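Local atomic coordinates of glyoxalase family protein, putative (Bacillus anthracis, PDB entry 2QQZ), a protein that is of unknown function but belongs to the glyoxalase/bleomycin resistance protein/dioxygenase superfamily, whose members are often metal-dependent enzymes. Residues V111-P114 with F115-I119. Sequence-based numbering, arbitrary orientation.
Sequences VSDP and FGNRI. With SO4 (sulfate ion), chain D.
Asp-113 and Asn-117 close the hairpin between strands 106-112 and 118-124, the end of a beta-alpha-beta-beta-beta module of the glyoxalase superfamily, and show how one buried carboxylate can organise a whole turn. Backbone bonds set the frame. Val-111 and Ile-119 form an antiparallel hydrogen-bonded pair, each N donating to the other's O, and past the neighbouring non-hydrogen-bonded pair of Ser-112 and Arg-118 the N of Asp-113 reaches the O of Asn-117 at 2.8 Å. A type I turn from Asp-113 to Gly-116 follows, closed by the 3.1 Å bond from Gly-116 N to Asp-113 O.

The carboxylate of Asp-113, its CG lodged between backbone N and carbonyl carbon (chi1 70°), folds back over this turn. Its OD1 accepts from Phe-115 N at 2.7 Å, an Asx turn, and from Asn-117 N at 3.0 Å, the donors arriving from opposite faces of the carboxylate plane. OD2 takes Asn-117 ND2 on its syn side, 2.9 Å away and almost straight. ND2 keeps OD2 in its own amide plane, while amide and carboxylate are turned 75° apart. Tyr-30 OH also bonds OD2; Asn-117 ND2 also donates to Ala-17 O and its OD1 accepts from Ala-71 N, joining the hairpin end to helix 23-33, strand 8-18 and a nearby loop.

Apolar contacts flank this network. Pro-114 CB sits over the centre of the Phe-115 ring in a CH-pi contact, 4.2 Å from the centroid, and Val-111 CG2 meets Ile-119 CB on the buried face of the sheet.

On the other face a water accepts from Arg-118 NE and hydrogen-bonds Ser-112 OG. NH1 and NH2 of Arg-118 both hydrogen-bond O1 of a sulfate, probably from the crystallisation liquor, at the guanidinium edge. With each carboxylate oxygen engaged in two hydrogen bonds, Asp-113 would be expected to remain ionised despite its burial and to pin the turn in this conformation.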
# COMPACT_ATOMS: atom_id res chain seq x y z
N VAL A 111 -11.69 3.69 7.43
CA VAL A 111 -11.57 4.77 8.39
C VAL A 111 -10.61 5.79 7.78
O VAL A 111 -9.90 5.48 6.81
CB VAL A 111 -11.04 4.26 9.76
CG1 VAL A 111 -11.84 3.08 10.23
CG2 VAL A 111 -9.58 3.86 9.65
N SER A 112 -10.59 6.98 8.32
CA SER A 112 -9.57 7.98 8.01
C SER A 112 -8.59 8.06 9.19
O SER A 112 -8.99 8.07 10.36
CB SER A 112 -10.19 9.36 7.80
OG SER A 112 -11.03 9.35 6.63
N ASP A 113 -7.30 8.13 8.91
CA ASP A 113 -6.35 8.38 10.03
C ASP A 113 -6.46 9.88 10.42
O ASP A 113 -7.28 10.61 9.84
CB ASP A 113 -4.89 7.96 9.69
CG ASP A 113 -4.22 8.86 8.63
OD1 ASP A 113 -4.75 9.97 8.33
OD2 ASP A 113 -3.12 8.48 8.15
N PRO A 114 -5.68 10.33 11.43
CA PRO A 114 -5.79 11.71 11.87
C PRO A 114 -5.45 12.73 10.76
O PRO A 114 -5.83 13.90 10.91
CB PRO A 114 -4.75 11.77 12.99
CG PRO A 114 -4.67 10.43 13.43
CD PRO A 114 -4.68 9.62 12.24
N PHE A 115 -4.86 12.31 9.63
CA PHE A 115 -4.38 13.30 8.63
C PHE A 115 -5.28 13.26 7.40
O PHE A 115 -5.07 14.01 6.44
CB PHE A 115 -2.93 13.00 8.22
CG PHE A 115 -2.08 12.60 9.39
CD1 PHE A 115 -1.80 13.54 10.41
CD2 PHE A 115 -1.65 11.29 9.53
CE1 PHE A 115 -1.07 13.16 11.55
CE2 PHE A 115 -0.89 10.87 10.70
CZ PHE A 115 -0.63 11.80 11.69
N GLY A 116 -6.31 12.41 7.47
CA GLY A 116 -7.28 12.33 6.43
C GLY A 116 -7.00 11.24 5.40
O GLY A 116 -7.71 11.19 4.40
N ASN A 117 -5.96 10.43 5.59
CA ASN A 117 -5.71 9.26 4.69
C ASN A 117 -6.73 8.14 4.96
O ASN A 117 -7.00 7.82 6.14
CB ASN A 117 -4.30 8.65 4.89
CG ASN A 117 -3.20 9.64 4.65
OD1 ASN A 117 -3.06 10.16 3.54
ND2 ASN A 117 -2.39 9.87 5.67
N ARG A 118 -7.32 7.62 3.89
CA ARG A 118 -8.17 6.41 3.95
C ARG A 118 -7.34 5.14 4.19
O ARG A 118 -6.29 4.92 3.55
CB ARG A 118 -8.93 6.26 2.67
CG ARG A 118 -9.77 4.98 2.56
CD ARG A 118 -10.92 5.22 1.52
NE ARG A 118 -12.02 5.98 2.16
CZ ARG A 118 -13.25 6.11 1.66
NH1 ARG A 118 -13.57 5.58 0.48
NH2 ARG A 118 -14.16 6.82 2.32
N ILE A 119 -7.84 4.30 5.09
CA ILE A 119 -7.27 2.98 5.41
C ILE A 119 -8.48 2.04 5.34
O ILE A 119 -9.56 2.42 5.84
CB ILE A 119 -6.77 2.93 6.88
CG1 ILE A 119 -5.68 3.97 7.10
CG2 ILE A 119 -6.30 1.50 7.26
CD1 ILE A 119 -4.45 3.78 6.19
S SO4 D . -16.61 7.45 -0.82
O1 SO4 D . -16.50 6.45 0.22
O2 SO4 D . -16.33 6.91 -2.14
O3 SO4 D . -18.00 7.92 -0.74
O4 SO4 D . -15.75 8.57 -0.58
O HOH W 1 -12.06 6.99 5.05